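Local coordinates for protein phosphoinositol-specific phospholipase C (Pseudomonas sp., PDB 5FYP) that probably cleaves phosphoinositides as a calcium-dependent phospholipase C of TIM-barrel type from a Gram-negative bacterium, at residues G110-W124 with A177-H190. Residues are numbered along the deposited sequence; the frame is centred on the assembly and turned at random.
With CA (calcium ion), chain I.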
ATOM      1  N   GLY A 110      -0.839  -5.690 -18.999  1.00 19.90           N
ATOM      2  CA  GLY A 110      -1.579  -6.834 -18.491  1.00 19.91           C
ATOM      3  C   GLY A 110      -1.117  -7.302 -17.130  1.00 18.38           C
ATOM      4  O   GLY A 110      -1.532  -8.365 -16.687  1.00 18.61           O
ATOM      5  N   HIS A 111      -0.261  -6.520 -16.467  1.00 15.09           N
ATOM      6  CA  HIS A 111       0.257  -6.995 -15.208  1.00 14.26           C
ATOM      7  C   HIS A 111      -0.800  -7.091 -14.113  1.00 11.59           C
ATOM      8  O   HIS A 111      -1.768  -6.319 -14.065  1.00 13.00           O
ATOM      9  CB  HIS A 111       1.451  -6.149 -14.728  1.00 12.95           C
ATOM     10  CG  HIS A 111       1.149  -4.703 -14.428  1.00 13.88           C
ATOM     11  ND1 HIS A 111       0.550  -4.280 -13.272  1.00 12.78           N
ATOM     12  CD2 HIS A 111       1.421  -3.583 -15.137  1.00 16.11           C
ATOM     13  CE1 HIS A 111       0.453  -2.962 -13.287  1.00 11.05           C
ATOM     14  NE2 HIS A 111       0.990  -2.512 -14.397  1.00 13.47           N
ATOM     15  N   PHE A 112      -0.595  -8.047 -13.226  1.00 11.74           N
ATOM     16  CA  PHE A 112      -1.336  -8.129 -11.988  1.00 11.02           C
ATOM     17  C   PHE A 112      -1.211  -6.789 -11.264  1.00 10.46           C
ATOM     18  O   PHE A 112      -0.149  -6.156 -11.316  1.00 11.63           O
ATOM     19  CB  PHE A 112      -0.742  -9.276 -11.158  1.00 11.54           C
ATOM     20  CG  PHE A 112      -1.470  -9.560  -9.897  1.00 11.35           C
ATOM     21  CD1 PHE A 112      -1.210  -8.821  -8.754  1.00 10.65           C
ATOM     22  CD2 PHE A 112      -2.426 -10.556  -9.832  1.00 12.68           C
ATOM     23  CE1 PHE A 112      -1.924  -9.041  -7.593  1.00 10.79           C
ATOM     24  CE2 PHE A 112      -3.109 -10.805  -8.669  1.00 12.86           C
ATOM     25  CZ  PHE A 112      -2.865 -10.043  -7.550  1.00 12.18           C
ATOM     26  N   PRO A 113      -2.273  -6.298 -10.611  1.00 10.54           N
ATOM     27  CA  PRO A 113      -2.195  -4.978 -10.003  1.00  9.72           C
ATOM     28  C   PRO A 113      -1.043  -4.855  -9.016  1.00  8.70           C
ATOM     29  O   PRO A 113      -0.811  -5.767  -8.208  1.00  9.99           O
ATOM     30  CB  PRO A 113      -3.546  -4.825  -9.310  1.00  9.30           C
ATOM     31  CG  PRO A 113      -4.051  -6.234  -9.151  1.00 10.03           C
ATOM     32  CD  PRO A 113      -3.587  -6.913 -10.413  1.00 10.01           C
ATOM     33  N   ILE A 114      -0.355  -3.717  -9.082  1.00  9.10           N
ATOM     34  CA  ILE A 114       0.763  -3.431  -8.173  1.00  8.47           C
ATOM     35  C   ILE A 114       0.254  -2.606  -7.000  1.00  8.15           C
ATOM     36  O   ILE A 114      -0.439  -1.626  -7.220  1.00  9.80           O
ATOM     37  CB  ILE A 114       1.862  -2.666  -8.892  1.00  9.59           C
ATOM     38  CG1 ILE A 114       2.464  -3.506 -10.011  1.00 11.00           C
ATOM     39  CG2 ILE A 114       2.938  -2.184  -7.921  1.00  9.51           C
ATOM     40  CD1 ILE A 114       3.269  -2.698 -11.016  1.00 12.53           C
ATOM     41  N   THR A 115       0.617  -3.016  -5.801  1.00  7.74           N
ATOM     42  CA  THR A 115       0.280  -2.271  -4.600  1.00  7.62           C
ATOM     43  C   THR A 115       1.572  -1.690  -4.028  1.00  7.57           C
ATOM     44  O   THR A 115       2.544  -2.415  -3.807  1.00  8.15           O
ATOM     45  CB  THR A 115      -0.434  -3.148  -3.568  1.00  7.88           C
ATOM     46  OG1 THR A 115      -1.633  -3.662  -4.142  1.00  9.02           O
ATOM     47  CG2 THR A 115      -0.825  -2.371  -2.328  1.00  9.19           C
ATOM     48  N   LEU A 116       1.582  -0.384  -3.799  1.00  7.31           N
ATOM     49  CA  LEU A 116       2.741   0.328  -3.231  1.00  7.49           C
ATOM     50  C   LEU A 116       2.377   0.876  -1.870  1.00  6.65           C
ATOM     51  O   LEU A 116       1.506   1.736  -1.746  1.00  8.30           O
ATOM     52  CB  LEU A 116       3.188   1.479  -4.098  1.00  9.97           C
ATOM     53  CG  LEU A 116       3.599   1.242  -5.491  1.00 12.41           C
ATOM     54  CD1 LEU A 116       4.140   2.534  -6.110  1.00 14.16           C
ATOM     55  CD2 LEU A 116       4.655   0.152  -5.579  1.00 13.02           C
ATOM     56  N   ILE A 117       3.068   0.373  -0.859  1.00  6.73           N
ATOM     57  CA  ILE A 117       2.911   0.853   0.511  1.00  7.07           C
ATOM     58  C   ILE A 117       3.841   2.046   0.684  1.00  7.25           C
ATOM     59  O   ILE A 117       5.049   1.944   0.563  1.00  9.90           O
ATOM     60  CB  ILE A 117       3.297  -0.262   1.521  1.00  8.84           C
ATOM     61  CG1 ILE A 117       2.525  -1.590   1.228  1.00  9.54           C
ATOM     62  CG2 ILE A 117       3.162   0.208   2.968  1.00 10.84           C
ATOM     63  CD1 ILE A 117       1.020  -1.506   1.249  1.00 10.08           C
ATOM     64  N   LEU A 118       3.239   3.210   0.925  1.00  7.12           N
ATOM     65  CA  LEU A 118       3.937   4.475   1.091  1.00  7.00           C
ATOM     66  C   LEU A 118       3.933   4.787   2.581  1.00  6.69           C
ATOM     67  O   LEU A 118       2.925   5.248   3.124  1.00  7.40           O
ATOM     68  CB  LEU A 118       3.286   5.550   0.238  1.00  8.10           C
ATOM     69  CG  LEU A 118       3.156   5.190  -1.250  1.00  8.97           C
ATOM     70  CD1 LEU A 118       2.405   6.283  -1.982  1.00 10.29           C
ATOM     71  CD2 LEU A 118       4.486   4.916  -1.897  1.00 11.04           C
ATOM     72  N   ASP A 119       5.057   4.487   3.228  1.00  6.89           N
ATOM     73  CA  ASP A 119       5.193   4.568   4.672  1.00  6.99           C
ATOM     74  C   ASP A 119       5.800   5.938   5.012  1.00  7.23           C
ATOM     75  O   ASP A 119       6.984   6.194   4.838  1.00  8.16           O
ATOM     76  CB  ASP A 119       6.056   3.422   5.170  1.00  8.25           C
ATOM     77  CG  ASP A 119       6.075   3.249   6.669  1.00 10.50           C
ATOM     78  OD1 ASP A 119       5.282   3.940   7.351  1.00 12.73           O
ATOM     79  OD2 ASP A 119       6.890   2.390   7.147  1.00 11.97           O
ATOM     80  N   LYS A 120       4.906   6.860   5.393  1.00  7.37           N
ATOM     81  CA  LYS A 120       5.252   8.238   5.620  1.00  7.75           C
ATOM     82  C   LYS A 120       5.942   8.383   6.977  1.00  7.67           C
ATOM     83  O   LYS A 120       5.435   7.900   7.965  1.00  8.48           O
ATOM     84  CB  LYS A 120       3.993   9.103   5.590  1.00  8.02           C
ATOM     85  CG  LYS A 120       4.307  10.589   5.578  1.00  8.52           C
ATOM     86  CD  LYS A 120       3.073  11.469   5.454  1.00  9.58           C
ATOM     87  CE  LYS A 120       3.314  12.836   4.907  1.00 13.14           C
ATOM     88  NZ  LYS A 120       4.552  13.513   5.337  1.00  9.85           N
ATOM     89  N   LYS A 121       7.070   9.099   7.005  1.00  8.14           N
ATOM     90  CA  LYS A 121       7.916   9.156   8.208  1.00  8.40           C
ATOM     91  C   LYS A 121       7.883  10.468   8.975  1.00  8.92           C
ATOM     92  O   LYS A 121       8.323  10.499  10.120  1.00 10.68           O
ATOM     93  CB  LYS A 121       9.348   8.768   7.849  1.00  9.23           C
ATOM     94  CG  LYS A 121       9.459   7.324   7.364  1.00  9.74           C
ATOM     95  CD  LYS A 121       9.124   6.298   8.427  1.00 11.87           C
ATOM     96  CE  LYS A 121       9.150   4.884   7.899  1.00 14.58           C
ATOM     97  NZ  LYS A 121       8.779   3.895   8.944  1.00 15.87           N
ATOM     98  N   GLN A 122       7.348  11.536   8.383  1.00  9.11           N
ATOM     99  CA  GLN A 122       7.213  12.847   9.037  1.00  9.34           C
ATOM    100  C   GLN A 122       5.770  13.321   8.839  1.00  9.85           C
ATOM    101  O   GLN A 122       4.952  12.655   8.215  1.00 11.93           O
ATOM    102  CB  GLN A 122       8.245  13.828   8.491  1.00 10.02           C
ATOM    103  CG  GLN A 122       9.654  13.395   8.858  1.00 11.43           C
ATOM    104  CD  GLN A 122      10.739  14.260   8.307  1.00 14.47           C
ATOM    105  OE1 GLN A 122      10.855  14.439   7.104  1.00 11.84           O
ATOM    106  NE2 GLN A 122      11.607  14.722   9.193  1.00 60.51           N
ATOM    107  N   GLY A 123       5.448  14.478   9.413  1.00 10.61           N
ATOM    108  CA  GLY A 123       4.114  15.040   9.269  1.00 11.64           C
ATOM    109  C   GLY A 123       3.866  15.712   7.943  1.00 10.60           C
ATOM    110  O   GLY A 123       4.776  15.811   7.110  1.00 12.07           O
ATOM    111  N   TRP A 124       2.627  16.158   7.731  1.00 10.37           N
ATOM    112  CA  TRP A 124       2.289  16.920   6.538  1.00 10.53           C
ATOM    113  C   TRP A 124       2.817  18.350   6.696  1.00 11.38           C
ATOM    114  O   TRP A 124       2.823  18.895   7.802  1.00 13.85           O
ATOM    115  CB  TRP A 124       0.771  16.967   6.347  1.00 10.19           C
ATOM    116  CG  TRP A 124       0.218  15.628   6.063  1.00 10.29           C
ATOM    117  CD1 TRP A 124      -0.548  14.853   6.880  1.00  9.83           C
ATOM    118  CD2 TRP A 124       0.365  14.889   4.856  1.00  9.79           C
ATOM    119  NE1 TRP A 124      -0.835  13.660   6.277  1.00  8.77           N
ATOM    120  CE2 TRP A 124      -0.269  13.658   5.031  1.00  8.71           C
ATOM    121  CE3 TRP A 124       1.027  15.147   3.658  1.00  9.40           C
ATOM    122  CZ2 TRP A 124      -0.273  12.687   4.022  1.00  8.53           C
ATOM    123  CZ3 TRP A 124       1.009  14.197   2.674  1.00 10.51           C
ATOM    124  CH2 TRP A 124       0.371  12.977   2.850  1.00 10.15           C
ATOM    125  N   ALA A 177      -8.529  -9.440  -9.895  1.00 10.96           N
ATOM    126  CA  ALA A 177      -7.204  -9.132 -10.446  1.00 11.53           C
ATOM    127  C   ALA A 177      -7.276  -8.874 -11.954  1.00 12.10           C
ATOM    128  O   ALA A 177      -6.618  -7.956 -12.445  1.00 12.78           O
ATOM    129  CB  ALA A 177      -6.202 -10.188 -10.096  1.00 11.57           C
ATOM    130  N   ASN A 178      -8.068  -9.659 -12.678  1.00 13.71           N
ATOM    131  CA  ASN A 178      -8.276  -9.409 -14.113  1.00 14.37           C
ATOM    132  C   ASN A 178      -8.844  -8.005 -14.361  1.00 13.35           C
ATOM    133  O   ASN A 178      -8.385  -7.280 -15.237  1.00 14.30           O
ATOM    134  CB  ASN A 178      -9.221 -10.459 -14.704  1.00 17.60           C
ATOM    135  CG  ASN A 178      -9.417 -10.279 -16.177  1.00 24.17           C
ATOM    136  OD1 ASN A 178      -8.455 -10.323 -16.901  1.00 33.15           O
ATOM    137  ND2 ASN A 178     -10.633 -10.020 -16.605  1.00 37.87           N
ATOM    138  N   ASP A 179      -9.858  -7.617 -13.580  1.00 12.87           N
ATOM    139  CA  ASP A 179     -10.438  -6.289 -13.701  1.00 11.63           C
ATOM    140  C   ASP A 179      -9.375  -5.196 -13.456  1.00 12.42           C
ATOM    141  O   ASP A 179      -9.461  -4.103 -14.022  1.00 14.41           O
ATOM    142  CB  ASP A 179     -11.541  -6.048 -12.667  1.00 12.44           C
ATOM    143  CG  ASP A 179     -12.784  -6.878 -12.858  1.00 15.91           C
ATOM    144  OD1 ASP A 179     -13.107  -7.269 -13.995  1.00 19.69           O
ATOM    145  OD2 ASP A 179     -13.467  -7.101 -11.809  1.00 15.82           O
ATOM    146  N   LEU A 180      -8.423  -5.504 -12.578  1.00 11.68           N
ATOM    147  CA  LEU A 180      -7.381  -4.569 -12.159  1.00 11.68           C
ATOM    148  C   LEU A 180      -6.061  -4.733 -12.915  1.00 12.06           C
ATOM    149  O   LEU A 180      -5.025  -4.235 -12.487  1.00 11.76           O
ATOM    150  CB  LEU A 180      -7.152  -4.689 -10.655  1.00 10.78           C
ATOM    151  CG  LEU A 180      -8.332  -4.330  -9.759  1.00 11.25           C
ATOM    152  CD1 LEU A 180      -8.031  -4.747  -8.341  1.00 11.87           C
ATOM    153  CD2 LEU A 180      -8.660  -2.871  -9.855  1.00 12.38           C
ATOM    154  N   GLN A 181      -6.097  -5.386 -14.074  1.00 12.36           N
ATOM    155  CA  GLN A 181      -4.880  -5.508 -14.866  1.00 13.64           C
ATOM    156  C   GLN A 181      -4.314  -4.145 -15.177  1.00 11.74           C
ATOM    157  O   GLN A 181      -5.050  -3.216 -15.542  1.00 14.24           O
ATOM    158  CB  GLN A 181      -5.179  -6.128 -16.228  1.00 16.81           C
ATOM    159  CG  GLN A 181      -5.207  -7.603 -16.315  1.00 23.10           C
ATOM    160  CD  GLN A 181      -5.533  -8.044 -17.733  1.00 32.01           C
ATOM    161  OE1 GLN A 181      -4.904  -7.595 -18.709  1.00 47.14           O
ATOM    162  NE2 GLN A 181      -6.501  -8.875 -17.844  1.00 49.25           N
ATOM    163  N   GLY A 182      -2.999  -4.031 -15.055  1.00 12.17           N
ATOM    164  CA  GLY A 182      -2.329  -2.780 -15.354  1.00 13.38           C
ATOM    165  C   GLY A 182      -2.512  -1.663 -14.346  1.00 12.53           C
ATOM    166  O   GLY A 182      -2.035  -0.558 -14.580  1.00 14.12           O
ATOM    167  N   LYS A 183      -3.170  -1.951 -13.226  1.00 12.06           N
ATOM    168  CA  LYS A 183      -3.443  -0.918 -12.247  1.00 10.76           C
ATOM    169  C   LYS A 183      -2.357  -0.848 -11.168  1.00 10.00           C
ATOM    170  O   LYS A 183      -1.629  -1.810 -10.900  1.00 10.35           O
ATOM    171  CB  LYS A 183      -4.820  -1.111 -11.612  1.00 12.34           C
ATOM    172  CG  LYS A 183      -6.001  -1.156 -12.587  1.00 16.60           C
ATOM    173  CD  LYS A 183      -6.152   0.030 -13.513  1.00 17.70           C
ATOM    174  CE  LYS A 183      -6.487   1.299 -12.788  1.00 18.53           C
ATOM    175  NZ  LYS A 183      -6.375   2.419 -13.775  1.00 16.96           N
ATOM    176  N   VAL A 184      -2.285   0.329 -10.551  1.00  9.83           N
ATOM    177  CA  VAL A 184      -1.445   0.603  -9.379  1.00  9.09           C
ATOM    178  C   VAL A 184      -2.350   1.125  -8.261  1.00  8.56           C
ATOM    179  O   VAL A 184      -3.171   1.996  -8.466  1.00  9.36           O
ATOM    180  CB  VAL A 184      -0.367   1.632  -9.715  1.00 10.03           C
ATOM    181  CG1 VAL A 184       0.416   2.055  -8.486  1.00 10.76           C
ATOM    182  CG2 VAL A 184       0.574   1.096 -10.791  1.00 10.81           C
ATOM    183  N   LEU A 185      -2.189   0.522  -7.078  1.00  8.03           N
ATOM    184  CA  LEU A 185      -2.881   0.923  -5.852  1.00  7.65           C
ATOM    185  C   LEU A 185      -1.862   1.488  -4.887  1.00  7.27           C
ATOM    186  O   LEU A 185      -0.871   0.834  -4.607  1.00  9.20           O
ATOM    187  CB  LEU A 185      -3.595  -0.267  -5.178  1.00  8.21           C
ATOM    188  CG  LEU A 185      -4.852  -0.798  -5.850  1.00  8.93           C
ATOM    189  CD1 LEU A 185      -4.573  -1.503  -7.160  1.00 11.47           C
ATOM    190  CD2 LEU A 185      -5.593  -1.727  -4.915  1.00 10.34           C
ATOM    191  N   LEU A 186      -2.113   2.683  -4.393  1.00  7.34           N
ATOM    192  CA  LEU A 186      -1.233   3.347  -3.453  1.00  6.72           C
ATOM    193  C   LEU A 186      -1.844   3.294  -2.053  1.00  6.75           C
ATOM    194  O   LEU A 186      -3.046   3.524  -1.905  1.00  7.13           O
ATOM    195  CB  LEU A 186      -1.031   4.786  -3.859  1.00  7.75           C
ATOM    196  CG  LEU A 186      -0.500   4.975  -5.276  1.00  8.42           C
ATOM    197  CD1 LEU A 186      -0.406   6.448  -5.603  1.00 10.20           C
ATOM    198  CD2 LEU A 186       0.842   4.284  -5.480  1.00  8.77           C
ATOM    199  N   VAL A 187      -0.997   3.039  -1.047  1.00  6.53           N
ATOM    200  CA  VAL A 187      -1.481   2.863   0.322  1.00  6.34           C
ATOM    201  C   VAL A 187      -0.644   3.748   1.230  1.00  6.82           C
ATOM    202  O   VAL A 187       0.578   3.730   1.143  1.00  9.20           O
ATOM    203  CB  VAL A 187      -1.327   1.400   0.738  1.00  7.08           C
ATOM    204  CG1 VAL A 187      -1.912   1.190   2.144  1.00  7.77           C
ATOM    205  CG2 VAL A 187      -1.983   0.458  -0.277  1.00  6.69           C
ATOM    206  N   LEU A 188      -1.277   4.497   2.111  1.00  6.70           N
ATOM    207  CA  LEU A 188      -0.575   5.357   3.071  1.00  6.87           C
ATOM    208  C   LEU A 188      -0.496   4.662   4.430  1.00  6.79           C
ATOM    209  O   LEU A 188      -1.508   4.204   4.972  1.00  7.15           O
ATOM    210  CB  LEU A 188      -1.311   6.680   3.217  1.00  7.53           C
ATOM    211  CG  LEU A 188      -0.628   7.729   4.083  1.00  8.38           C
ATOM    212  CD1 LEU A 188       0.705   8.172   3.473  1.00  9.68           C
ATOM    213  CD2 LEU A 188      -1.545   8.909   4.298  1.00  9.15           C
ATOM    214  N   ASN A 189       0.726   4.596   4.969  1.00  6.62           N
ATOM    215  CA  ASN A 189       0.960   4.188   6.349  1.00  6.89           C
ATOM    216  C   ASN A 189       1.669   5.337   7.072  1.00  7.16           C
ATOM    217  O   ASN A 189       2.330   6.175   6.439  1.00  7.35           O
ATOM    218  CB  ASN A 189       1.813   2.911   6.461  1.00  7.38           C
ATOM    219  CG  ASN A 189       1.160   1.645   5.952  1.00  7.62           C
ATOM    220  OD1 ASN A 189      -0.055   1.542   5.653  1.00 10.60           O
ATOM    221  ND2 ASN A 189       1.941   0.643   5.900  1.00  7.23           N
ATOM    222  N   HIS A 190       1.607   5.302   8.396  1.00  8.13           N
ATOM    223  CA  HIS A 190       2.348   6.206   9.278  1.00  8.32           C
ATOM    224  C   HIS A 190       2.287   5.587  10.667  1.00  8.35           C
ATOM    225  O   HIS A 190       1.374   4.827  10.953  1.00  9.96           O
ATOM    226  CB  HIS A 190       1.712   7.625   9.257  1.00  8.69           C
ATOM    227  CG  HIS A 190       2.531   8.701   9.912  1.00  8.45           C
ATOM    228  ND1 HIS A 190       2.616   8.854  11.271  1.00  9.24           N
ATOM    229  CD2 HIS A 190       3.320   9.657   9.369  1.00  9.49           C
ATOM    230  CE1 HIS A 190       3.429   9.843  11.539  1.00  9.83           C
ATOM    231  NE2 HIS A 190       3.884  10.346  10.402  1.00  9.19           N
TER
HETATM  232 CA    CA I1303       8.518   0.873   6.172  0.80 12.02          CA
HETATM  233  O   HOH W   1      10.063   1.400   7.958  1.00 14.45           O
HETATM  234  O   HOH W   2       8.126  -0.726   7.923  1.00 23.49           O
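Ile114 and Val184 begin a parallel strand pairing that runs in unbroken register to Asp119 and Asn189, with segment axes 4.7 Å apart and inclined by 19°. Ile114, Leu116 and Leu118 each use N-H and C=O toward segment 177-190: Lys183, Leu185 and Val187 accept, and Leu185, Val187 and Asn189 donate. At the C-terminal end of the pairing Lys120 N bonds to Asn189 O, while at the start Gly182 N reaches His111 O at 2.8 Å, nearly straight at 170°. There Gly182, at positive phi inside the type II turn Leu180-Lys183, lays its CA over one face of the His111 imidazole, 3.6 Å from the ring centroid. His111 holds this pose with CG between backbone N and carbonyl carbon (chi1 63°), its ND1 bonded to Phe112 O and its NE2 to Ser105. Pro113 CG packs on Leu180 CB at 3.8 Å, the two side chains crossing at about a right angle.

On one sheet face Leu116 and Leu186 lie side by side, CD1 to CD2 3.8 Å; on the other, Ile117 sets CD1 against Val187 CB, also at 3.8 Å, while Thr115 CG2 meets Val187 CG2. Asp119, on this second face, binds calcium through OD2 at 2.4 Å, and Lys121 NZ bridges the same oxygen at 3.0 Å from above the carboxylate plane; it also donates to a calcium-bound water, bracing the metal's shell from beside Asp119.

Strand 46-52 pairs with the other edge of 114-120, supplying Glu48 and Asp50 to the metal site, which Asn27 joins. Helix 133-144 covers Leu116, Leu118 and Leu186 through Phe144, Phe136 and Val140, and helix 193-203 packs on Leu188 and His190, the helix-backed parallel strands expected of a TIM-barrel wall.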